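Local coordinates for protein mandelate racemase/muconate lactonizing enzyme (Polaromonas sp., PDB 2OG9) that probably racemises 2-hydroxy acids such as mandelate, being an enolase-superfamily enzyme built from a capping domain and a TIM-type barrel, at residues 12-17 with 55-60; 83-88 with 379-384; 147-152 with 330-335; 321-326 with 355-360. All coordinates share one frame; numbering follows the deposited sequence.

Interaction 1: residues 12-17 with 55-60; sequences SDRITW and ETAGGH
A classic beta bulge, with Thr16 and Trp17 both facing Glu55, marks the place where strands 15-26 and 46-56 pair antiparallel at one end of the N-terminal domain's sheet. Glu55 O takes two backbone donors, Thr16 N at 3.0 Å and Trp17 N at 3.3 Å, and Glu55 N bonds back to Trp17 O. Ala57 N meets Arg14 O at 2.9 Å, nearly along the C=O axis. Here the chain enters a type I turn from Thr56 to Gly59, and Asp13 grips it with both carboxylate oxygens. Its CG stands anti to the backbone N (chi1 -157°), on the side of the turn. Asp13 OD1 accepts from Gly58 N at 3.2 Å through its syn lone pair, and from Arg14 N on the anti side, well out of the carboxylate plane. Asp13 OD2 receives Thr56 OG1 at 2.6 Å, from above that plane. A short acid suits this place, since it can serve turn amide and hydroxyl together; Thr56 OG1 also accepts from His60 N. Trp17 and Glu55 lie side by side, Glu55 OE2 being 3.3 Å from Trp17 CZ3. Arg384 pairs with that carboxylate and forms a cation-pi contact with the indole, whose NE1 bonds Gln380 on strand 375-382. Helix 114-133 packs on this corner, setting Leu126 against Ile15 and Leu129 against Thr56 and giving Asp13 OD2 a salt bridge to Arg133.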
# COMPACT_ATOMS: atom_id res chain seq x y z
N SER A 12 -27.31 -15.49 -36.16
CA SER A 12 -27.87 -16.75 -35.69
C SER A 12 -29.39 -16.67 -35.84
O SER A 12 -30.06 -17.65 -36.17
CB SER A 12 -27.51 -17.01 -34.22
OG SER A 12 -28.39 -16.32 -33.34
N ASP A 13 -29.91 -15.47 -35.59
CA ASP A 13 -31.34 -15.21 -35.67
C ASP A 13 -31.50 -13.70 -35.84
O ASP A 13 -30.52 -12.99 -36.03
CB ASP A 13 -32.02 -15.65 -34.37
CG ASP A 13 -33.50 -15.93 -34.55
OD1 ASP A 13 -34.10 -15.44 -35.53
OD2 ASP A 13 -34.07 -16.63 -33.68
N ARG A 14 -32.73 -13.22 -35.74
CA ARG A 14 -32.99 -11.79 -35.88
C ARG A 14 -34.25 -11.40 -35.11
O ARG A 14 -35.31 -12.00 -35.30
CB ARG A 14 -33.14 -11.44 -37.36
CG ARG A 14 -33.14 -9.95 -37.65
CD ARG A 14 -34.40 -9.57 -38.41
NE ARG A 14 -34.60 -10.42 -39.58
CZ ARG A 14 -35.75 -10.50 -40.26
NH1 ARG A 14 -36.79 -9.78 -39.88
NH2 ARG A 14 -35.85 -11.31 -41.31
N ILE A 15 -34.12 -10.41 -34.24
CA ILE A 15 -35.24 -9.93 -33.44
C ILE A 15 -36.21 -9.17 -34.33
O ILE A 15 -35.82 -8.26 -35.05
CB ILE A 15 -34.75 -8.98 -32.31
CG1 ILE A 15 -33.81 -9.74 -31.37
CG2 ILE A 15 -35.94 -8.38 -31.57
CD1 ILE A 15 -33.19 -8.89 -30.26
N THR A 16 -37.49 -9.54 -34.28
CA THR A 16 -38.48 -8.88 -35.12
C THR A 16 -39.61 -8.20 -34.36
O THR A 16 -40.28 -7.33 -34.91
CB THR A 16 -39.09 -9.90 -36.11
OG1 THR A 16 -39.65 -11.00 -35.39
CG2 THR A 16 -38.03 -10.42 -37.07
N TRP A 17 -39.81 -8.58 -33.11
CA TRP A 17 -40.89 -8.01 -32.32
C TRP A 17 -40.50 -7.88 -30.85
O TRP A 17 -39.79 -8.73 -30.32
CB TRP A 17 -42.12 -8.92 -32.43
CG TRP A 17 -43.34 -8.45 -31.68
CD1 TRP A 17 -44.21 -7.46 -32.06
CD2 TRP A 17 -43.86 -8.98 -30.45
NE1 TRP A 17 -45.24 -7.36 -31.15
CE2 TRP A 17 -45.05 -8.28 -30.16
CE3 TRP A 17 -43.43 -9.99 -29.58
CZ2 TRP A 17 -45.82 -8.55 -29.02
CZ3 TRP A 17 -44.20 -10.26 -28.45
CH2 TRP A 17 -45.38 -9.55 -28.18
N GLU A 55 -39.39 -11.68 -29.54
CA GLU A 55 -39.63 -12.76 -30.49
C GLU A 55 -38.79 -12.53 -31.73
O GLU A 55 -38.51 -11.39 -32.10
CB GLU A 55 -41.13 -12.84 -30.83
CG GLU A 55 -41.95 -13.52 -29.73
CD GLU A 55 -43.45 -13.50 -29.98
OE1 GLU A 55 -43.86 -13.54 -31.16
OE2 GLU A 55 -44.21 -13.48 -29.00
N THR A 56 -38.37 -13.62 -32.38
CA THR A 56 -37.51 -13.52 -33.55
C THR A 56 -38.10 -14.09 -34.84
O THR A 56 -39.11 -14.79 -34.81
CB THR A 56 -36.18 -14.25 -33.30
OG1 THR A 56 -36.42 -15.66 -33.25
CG2 THR A 56 -35.57 -13.80 -31.97
N ALA A 57 -37.44 -13.80 -35.95
CA ALA A 57 -37.88 -14.29 -37.26
C ALA A 57 -37.86 -15.81 -37.25
O ALA A 57 -38.61 -16.46 -37.98
CB ALA A 57 -36.95 -13.76 -38.35
N GLY A 58 -37.00 -16.38 -36.40
CA GLY A 58 -36.89 -17.82 -36.31
C GLY A 58 -37.93 -18.48 -35.42
O GLY A 58 -37.87 -19.68 -35.19
N GLY A 59 -38.87 -17.69 -34.91
CA GLY A 59 -39.91 -18.24 -34.06
C GLY A 59 -39.52 -18.46 -32.60
O GLY A 59 -40.24 -19.14 -31.87
N HIS A 60 -38.40 -17.89 -32.18
CA HIS A 60 -37.95 -18.04 -30.80
C HIS A 60 -38.54 -16.92 -29.95
O HIS A 60 -38.83 -15.84 -30.45
CB HIS A 60 -36.42 -18.01 -30.74
CG HIS A 60 -35.78 -19.22 -31.35
ND1 HIS A 60 -35.72 -20.44 -30.70
CD2 HIS A 60 -35.20 -19.41 -32.56
CE1 HIS A 60 -35.14 -21.32 -31.49
NE2 HIS A 60 -34.81 -20.72 -32.62

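Interaction 2: residues 83-88 with 379-384; sequences IAPALI and AQVGTR
Ile88 and Val381 reach toward each other tip to tip, and the rest of the contact gathers round this meeting. Val381 spreads its two methyls over the turn 83-88. CG1 lies between the backbone N and the carbonyl carbon (chi1 54°), while CG2 is anti to the N. The branches share the work: Val381 CG1 is 4.1 Å from Ala84 CB, and Val381 CG2 approaches Ile88 CG1 at 4.0 Å and Pro85 CG at 4.3 Å. The Ile88 chain ends in CD1, which lies 4.1 Å from Val381 CG1 and 3.9 Å from Val381 O. That same methyl passes beside the backbone of Gly382, 4.2 Å from its CA. A beta carbon on Gly382 would be pressed against Ile88 CD1 and also against the carbonyl oxygen of Val381, so glycine fits both the neighbour and the local backbone angles. A beta-branched valine suits the strand and offers two short arms in place of one long one; a small alanine opposite lets the turn come close. The turn is held in shape by its own bonds, Ala86 N to Ile83 O and Leu87 N to Ala84 O among them. Val18 of strand 15-26 touches both Ile88 and Val381, and its backbone bonds to that of Val381. The arrangement is apolar packing of the loop after helix 73-83 against a C-terminal strand, which borders the antiparallel sheet of the alpha+beta capping domain in this superfamily.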
# COMPACT_ATOMS: atom_id res chain seq x y z
N ILE A 83 -36.03 2.91 -26.01
CA ILE A 83 -34.90 2.18 -26.59
C ILE A 83 -35.26 0.85 -27.26
O ILE A 83 -34.45 0.31 -28.01
CB ILE A 83 -33.79 1.94 -25.53
CG1 ILE A 83 -34.26 0.95 -24.46
CG2 ILE A 83 -33.40 3.26 -24.88
CD1 ILE A 83 -33.19 0.66 -23.40
N ALA A 84 -36.46 0.34 -27.00
CA ALA A 84 -36.88 -0.93 -27.59
C ALA A 84 -36.59 -1.07 -29.08
O ALA A 84 -36.09 -2.12 -29.51
CB ALA A 84 -38.37 -1.15 -27.33
N PRO A 85 -36.88 -0.04 -29.89
CA PRO A 85 -36.61 -0.13 -31.34
C PRO A 85 -35.18 -0.53 -31.70
O PRO A 85 -34.94 -1.08 -32.76
CB PRO A 85 -36.97 1.26 -31.85
CG PRO A 85 -38.06 1.70 -30.90
CD PRO A 85 -37.52 1.25 -29.56
N ALA A 86 -34.24 -0.23 -30.81
CA ALA A 86 -32.84 -0.56 -31.07
C ALA A 86 -32.58 -2.06 -31.13
O ALA A 86 -31.52 -2.49 -31.60
CB ALA A 86 -31.94 0.08 -30.01
N LEU A 87 -33.53 -2.85 -30.66
CA LEU A 87 -33.37 -4.31 -30.67
C LEU A 87 -33.82 -4.95 -31.98
O LEU A 87 -33.34 -6.03 -32.33
CB LEU A 87 -34.16 -4.94 -29.51
CG LEU A 87 -33.59 -4.81 -28.09
CD1 LEU A 87 -34.59 -5.39 -27.09
CD2 LEU A 87 -32.26 -5.55 -28.01
N ILE A 88 -34.73 -4.31 -32.69
CA ILE A 88 -35.22 -4.88 -33.94
C ILE A 88 -34.12 -5.11 -34.97
O ILE A 88 -33.31 -4.22 -35.24
CB ILE A 88 -36.31 -3.98 -34.57
CG1 ILE A 88 -37.45 -3.75 -33.57
CG2 ILE A 88 -36.83 -4.63 -35.85
CD1 ILE A 88 -38.12 -5.03 -33.08
N ALA A 379 -46.46 -1.18 -24.68
CA ALA A 379 -46.09 -0.72 -26.00
C ALA A 379 -45.38 -1.87 -26.71
O ALA A 379 -44.89 -2.80 -26.07
CB ALA A 379 -45.16 0.47 -25.90
N GLN A 380 -45.35 -1.79 -28.03
CA GLN A 380 -44.68 -2.82 -28.81
C GLN A 380 -44.13 -2.22 -30.09
O GLN A 380 -44.58 -1.17 -30.54
CB GLN A 380 -45.64 -3.97 -29.11
CG GLN A 380 -47.01 -3.56 -29.61
CD GLN A 380 -47.93 -4.75 -29.77
OE1 GLN A 380 -47.73 -5.58 -30.65
NE2 GLN A 380 -48.95 -4.84 -28.92
N VAL A 381 -43.13 -2.88 -30.65
CA VAL A 381 -42.50 -2.43 -31.88
C VAL A 381 -42.17 -3.65 -32.73
O VAL A 381 -41.93 -4.73 -32.20
CB VAL A 381 -41.20 -1.64 -31.58
CG1 VAL A 381 -40.28 -2.47 -30.72
CG2 VAL A 381 -40.51 -1.24 -32.87
N GLY A 382 -42.17 -3.47 -34.04
CA GLY A 382 -41.87 -4.57 -34.94
C GLY A 382 -43.10 -5.36 -35.33
O GLY A 382 -44.22 -5.01 -34.94
N THR A 383 -42.90 -6.42 -36.10
CA THR A 383 -43.99 -7.28 -36.54
C THR A 383 -43.82 -8.67 -35.95
O THR A 383 -42.81 -9.34 -36.17
CB THR A 383 -44.03 -7.39 -38.08
OG1 THR A 383 -44.05 -6.08 -38.65
CG2 THR A 383 -45.27 -8.15 -38.52
N ARG A 384 -44.82 -9.09 -35.19
CA ARG A 384 -44.79 -10.39 -34.54
C ARG A 384 -44.76 -11.51 -35.58
O ARG A 384 -45.51 -11.49 -36.56
CB ARG A 384 -46.01 -10.53 -33.63
CG ARG A 384 -45.85 -11.57 -32.54
CD ARG A 384 -46.90 -11.40 -31.47
NE ARG A 384 -46.72 -12.38 -30.40
CZ ARG A 384 -47.49 -12.46 -29.32
NH1 ARG A 384 -48.50 -11.63 -29.17
NH2 ARG A 384 -47.23 -13.38 -28.41

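Interaction 3: residues 147-152 with 330-335; sequences DSVRCY and REPWVE
The guanidinium of Arg150 lies over one face of the Trp333 indole, the two planes 27° apart. Trp333 CZ2 sits over the centre of the guanidinium, 3.3 Å from Arg150 CZ. Nearer the backbone, Arg150 CB makes a CH-pi contact with the six-membered ring of Trp333, 3.9 Å from its centroid. Cys151 O approaches the edge of the indole, 3.4 Å from Trp333 CZ3. The Tyr152 ring carries Glu335 on one face, with Glu335 CB 3.4 Å from Tyr152 CZ, and a water lies in its plane at the edge, linking Tyr152 OH to Trp333 O. An alanine at Arg150 would keep the CB contact but is likely to strip the cover from the CZ2 and CH2 side of the indole face. The backbones themselves pair in parallel: Val334 N bonds Arg150 O at 3.0 Å and Tyr152 N bonds Val334 O at 3.3 Å. A second water accepts from Arg150 N and donates to Glu331 OE1 and Pro332 O, while Glu331 also forms salt bridges to Arg146 and Arg354. On the face away from the aromatics, Val149 CG1 meets Val334 CG2 at 3.7 Å, and Val334 continues onto Ala325 of helix 318-326. Tyr152 and Trp333 pack on Met211 and meet Trp237 edge-to-face, as suits large rings filling a barrel interior. Last strand thus joins first, the closure expected of the (β/α)7β barrel of the enolase superfamily.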
# COMPACT_ATOMS: atom_id res chain seq x y z
N ASP A 147 -28.71 -29.11 -7.97
CA ASP A 147 -30.07 -29.17 -8.50
C ASP A 147 -31.09 -28.56 -7.54
O ASP A 147 -32.28 -28.53 -7.84
CB ASP A 147 -30.43 -30.61 -8.85
CG ASP A 147 -29.54 -31.18 -9.94
OD1 ASP A 147 -29.26 -30.44 -10.92
OD2 ASP A 147 -29.13 -32.35 -9.84
N SER A 148 -30.62 -28.07 -6.40
CA SER A 148 -31.50 -27.43 -5.42
C SER A 148 -30.63 -26.45 -4.63
O SER A 148 -29.43 -26.67 -4.49
CB SER A 148 -32.14 -28.47 -4.49
OG SER A 148 -31.17 -29.07 -3.65
N VAL A 149 -31.24 -25.39 -4.11
CA VAL A 149 -30.52 -24.35 -3.38
C VAL A 149 -31.07 -24.10 -1.97
O VAL A 149 -32.29 -24.06 -1.77
CB VAL A 149 -30.58 -23.02 -4.17
CG1 VAL A 149 -29.84 -21.92 -3.42
CG2 VAL A 149 -29.97 -23.22 -5.56
N ARG A 150 -30.18 -23.91 -1.00
CA ARG A 150 -30.62 -23.65 0.37
C ARG A 150 -31.54 -22.43 0.34
O ARG A 150 -31.26 -21.45 -0.34
CB ARG A 150 -29.43 -23.35 1.29
CG ARG A 150 -28.36 -24.44 1.34
CD ARG A 150 -27.48 -24.29 2.58
NE ARG A 150 -28.20 -24.64 3.80
CZ ARG A 150 -27.64 -24.73 5.01
NH1 ARG A 150 -26.34 -24.50 5.16
NH2 ARG A 150 -28.37 -25.07 6.06
N CYS A 151 -32.65 -22.50 1.07
CA CYS A 151 -33.58 -21.38 1.09
C CYS A 151 -33.97 -21.00 2.52
O CYS A 151 -33.80 -21.79 3.45
CB CYS A 151 -34.85 -21.71 0.30
SG CYS A 151 -35.88 -23.04 1.00
N TYR A 152 -34.49 -19.79 2.66
CA TYR A 152 -34.92 -19.27 3.95
C TYR A 152 -36.06 -18.30 3.69
O TYR A 152 -36.27 -17.88 2.55
CB TYR A 152 -33.76 -18.53 4.61
CG TYR A 152 -33.29 -17.30 3.85
CD1 TYR A 152 -33.75 -16.03 4.19
CD2 TYR A 152 -32.40 -17.41 2.79
CE1 TYR A 152 -33.34 -14.89 3.48
CE2 TYR A 152 -31.97 -16.28 2.08
CZ TYR A 152 -32.45 -15.03 2.43
OH TYR A 152 -32.04 -13.92 1.72
N ARG A 330 -19.84 -21.97 -4.95
CA ARG A 330 -20.04 -22.24 -3.53
C ARG A 330 -21.51 -22.19 -3.13
O ARG A 330 -22.29 -21.41 -3.68
CB ARG A 330 -19.24 -21.25 -2.68
CG ARG A 330 -17.74 -21.50 -2.69
CD ARG A 330 -17.02 -20.48 -1.82
NE ARG A 330 -16.85 -19.20 -2.49
CZ ARG A 330 -15.97 -18.98 -3.47
NH1 ARG A 330 -15.19 -19.97 -3.89
NH2 ARG A 330 -15.87 -17.78 -4.02
N GLU A 331 -21.89 -23.02 -2.15
CA GLU A 331 -23.27 -23.10 -1.68
C GLU A 331 -23.91 -21.76 -1.33
O GLU A 331 -23.57 -21.15 -0.32
CB GLU A 331 -23.37 -24.04 -0.47
CG GLU A 331 -23.29 -25.52 -0.81
CD GLU A 331 -24.50 -26.01 -1.59
OE1 GLU A 331 -25.64 -25.76 -1.14
OE2 GLU A 331 -24.31 -26.65 -2.66
N PRO A 332 -24.86 -21.30 -2.15
CA PRO A 332 -25.54 -20.03 -1.90
C PRO A 332 -26.82 -20.21 -1.08
O PRO A 332 -27.18 -21.33 -0.71
CB PRO A 332 -25.83 -19.52 -3.30
CG PRO A 332 -26.19 -20.79 -4.02
CD PRO A 332 -25.15 -21.79 -3.52
N TRP A 333 -27.47 -19.08 -0.79
CA TRP A 333 -28.75 -19.07 -0.08
C TRP A 333 -29.67 -18.20 -0.92
O TRP A 333 -29.24 -17.17 -1.45
CB TRP A 333 -28.63 -18.42 1.31
CG TRP A 333 -28.07 -19.28 2.40
CD1 TRP A 333 -26.76 -19.38 2.78
CD2 TRP A 333 -28.81 -20.09 3.32
NE1 TRP A 333 -26.64 -20.20 3.89
CE2 TRP A 333 -27.89 -20.65 4.24
CE3 TRP A 333 -30.18 -20.40 3.46
CZ2 TRP A 333 -28.28 -21.49 5.28
CZ3 TRP A 333 -30.57 -21.24 4.50
CH2 TRP A 333 -29.62 -21.78 5.40
N VAL A 334 -30.93 -18.60 -1.05
CA VAL A 334 -31.92 -17.82 -1.80
C VAL A 334 -33.16 -17.68 -0.93
O VAL A 334 -33.57 -18.65 -0.28
CB VAL A 334 -32.31 -18.51 -3.13
CG1 VAL A 334 -33.47 -17.76 -3.77
CG2 VAL A 334 -31.12 -18.52 -4.08
N GLU A 335 -33.75 -16.49 -0.91
CA GLU A 335 -34.95 -16.26 -0.11
C GLU A 335 -36.21 -16.73 -0.82
O GLU A 335 -36.42 -16.42 -2.00
CB GLU A 335 -35.09 -14.75 0.23
CG GLU A 335 -36.40 -14.42 0.93
CD GLU A 335 -36.48 -12.98 1.35
OE1 GLU A 335 -36.05 -12.11 0.56
OE2 GLU A 335 -36.97 -12.71 2.46
O HOH W 1 -27.36 -23.83 -1.84
O HOH W 2 -30.54 -14.62 -0.57

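Interaction 4: residues 321-326 with 355-360; sequences HVHLAA and MLVPTR
Apolar packing dominates where Val322 and Ala326, one helical turn apart, face the chain leaving strand 354-356. Val322 is the central residue of this packing. Its CG1, set between the backbone N and the carbonyl carbon (chi1 60°), meets Pro358 CD at 3.7 Å, the two side chains tip to tip. Its other methyl, CG2, lies 3.9 Å from Val357 CG2. Selenomethionine Met355 crosses Val322 obliquely and brings SE to 3.9 Å from Val322 CB. Ala326 CB closes on Val357 CG2 at 3.7 Å; its small size lets the valine sit close to the helix. The second kind of contact is that of a polar ring beside aliphatic groups. His323 sends its imidazole past Pro358, with CE1 3.9 Å from Pro358 CB, and its ND1 is 4.0 Å from Val357 CG1. The nitrogens find their hydrogen-bond partners elsewhere: ND1 pairs with the amide of Ala139 at helix 138-142 and NE2 with the carbonyl of Leu363, consistent with a neutral ring protonated on NE2. An alanine at His323 would probably leave Ala139 N and Leu363 O without these mates and open a gap beside Pro358. Outside the contact, the backbone of Met355 bonds to Val149 of strand 148-152 and that of Val357 to Asp147 just before it. The chemistry implies a division of labour: shape alone fits the helix to 355-360, directional bonds hold that segment to its sheet, and histidine ties the helix to two further pieces of chain.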
# COMPACT_ATOMS: atom_id res chain seq x y z
N HIS A 321 -33.35 -15.82 -9.57
CA HIS A 321 -32.15 -16.13 -8.80
C HIS A 321 -31.89 -17.59 -8.48
O HIS A 321 -30.75 -17.98 -8.25
CB HIS A 321 -32.11 -15.29 -7.53
CG HIS A 321 -31.97 -13.83 -7.79
ND1 HIS A 321 -30.99 -13.32 -8.62
CD2 HIS A 321 -32.68 -12.76 -7.35
CE1 HIS A 321 -31.10 -12.00 -8.67
NE2 HIS A 321 -32.12 -11.64 -7.91
N VAL A 322 -32.93 -18.42 -8.46
CA VAL A 322 -32.71 -19.83 -8.18
C VAL A 322 -31.81 -20.41 -9.28
O VAL A 322 -30.97 -21.28 -9.02
CB VAL A 322 -34.05 -20.63 -8.11
CG1 VAL A 322 -34.80 -20.55 -9.43
CG2 VAL A 322 -33.76 -22.07 -7.75
N HIS A 323 -31.98 -19.93 -10.51
CA HIS A 323 -31.16 -20.39 -11.62
C HIS A 323 -29.73 -19.87 -11.50
O HIS A 323 -28.77 -20.61 -11.71
CB HIS A 323 -31.75 -19.93 -12.95
CG HIS A 323 -33.03 -20.62 -13.31
ND1 HIS A 323 -33.05 -21.92 -13.79
CD2 HIS A 323 -34.31 -20.22 -13.25
CE1 HIS A 323 -34.31 -22.28 -14.00
NE2 HIS A 323 -35.09 -21.26 -13.68
N LEU A 324 -29.61 -18.58 -11.19
CA LEU A 324 -28.30 -17.96 -11.07
C LEU A 324 -27.53 -18.54 -9.88
O LEU A 324 -26.33 -18.80 -9.98
CB LEU A 324 -28.46 -16.44 -10.94
CG LEU A 324 -29.11 -15.79 -12.17
CD1 LEU A 324 -29.40 -14.31 -11.92
CD2 LEU A 324 -28.18 -15.94 -13.37
N ALA A 325 -28.22 -18.76 -8.76
CA ALA A 325 -27.58 -19.33 -7.58
C ALA A 325 -27.09 -20.75 -7.85
O ALA A 325 -26.05 -21.17 -7.34
CB ALA A 325 -28.56 -19.33 -6.41
N ALA A 326 -27.84 -21.49 -8.66
CA ALA A 326 -27.45 -22.86 -8.98
C ALA A 326 -26.11 -22.89 -9.72
O ALA A 326 -25.37 -23.87 -9.64
CB ALA A 326 -28.53 -23.53 -9.83
N MSE A 355 -34.82 -25.11 -2.16
CA MSE A 355 -35.80 -24.91 -3.22
C MSE A 355 -35.23 -25.59 -4.45
O MSE A 355 -34.04 -25.48 -4.74
CB MSE A 355 -36.08 -23.42 -3.49
CG MSE A 355 -34.89 -22.57 -3.87
SE MSE A 355 -35.50 -20.81 -4.51
CE MSE A 355 -36.36 -20.16 -2.88
N LEU A 356 -36.09 -26.32 -5.17
CA LEU A 356 -35.65 -27.03 -6.36
C LEU A 356 -35.44 -26.09 -7.53
O LEU A 356 -36.23 -25.17 -7.75
CB LEU A 356 -36.68 -28.10 -6.75
CG LEU A 356 -37.06 -29.17 -5.72
CD1 LEU A 356 -38.05 -30.16 -6.35
CD2 LEU A 356 -35.82 -29.89 -5.24
N VAL A 357 -34.38 -26.33 -8.27
CA VAL A 357 -34.10 -25.51 -9.44
C VAL A 357 -35.04 -26.04 -10.52
O VAL A 357 -35.06 -27.24 -10.79
CB VAL A 357 -32.65 -25.69 -9.91
CG1 VAL A 357 -32.42 -24.92 -11.19
CG2 VAL A 357 -31.70 -25.20 -8.82
N PRO A 358 -35.86 -25.17 -11.12
CA PRO A 358 -36.80 -25.59 -12.17
C PRO A 358 -36.06 -26.32 -13.29
O PRO A 358 -34.91 -26.00 -13.59
CB PRO A 358 -37.41 -24.27 -12.63
CG PRO A 358 -37.43 -23.46 -11.39
CD PRO A 358 -36.07 -23.75 -10.78
N THR A 359 -36.72 -27.30 -13.91
CA THR A 359 -36.10 -28.06 -14.99
C THR A 359 -36.63 -27.71 -16.37
O THR A 359 -36.08 -28.16 -17.38
CB THR A 359 -36.27 -29.59 -14.77
OG1 THR A 359 -37.66 -29.91 -14.66
CG2 THR A 359 -35.54 -30.03 -13.51
N ARG A 360 -37.68 -26.90 -16.44
CA ARG A 360 -38.24 -26.49 -17.73
C ARG A 360 -37.29 -25.53 -18.46
O ARG A 360 -36.42 -24.92 -17.84
CB ARG A 360 -39.62 -25.85 -17.52
CG ARG A 360 -39.88 -25.36 -16.11
CD ARG A 360 -41.37 -25.06 -15.88
NE ARG A 360 -41.70 -25.03 -14.46
CZ ARG A 360 -41.31 -24.08 -13.61
NH1 ARG A 360 -40.57 -23.07 -14.04
NH2 ARG A 360 -41.65 -24.15 -12.33

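The four contacts fall into two pairs. Interactions 1 and 2 lie far out in the capping domain, centres 12 Å apart, and meet through strands 15-26 and 375-382, where a salt bridge and a hydrogen bond join them. Interactions 3 and 4 lie nearer the chain centre, their centres 9 Å apart, and share the sheet of strands 148-152 and 354-356, with helix 318-326 packed against it. Interaction 3 is the buried one, mixing a guanidinium laid on an indole, parallel strand bonds and bridging waters; interaction 4 beside it is almost wholly apolar. Interaction 1, partly buried, is rich in polar bonds, whereas interaction 2 is a thin aliphatic contact at the surface.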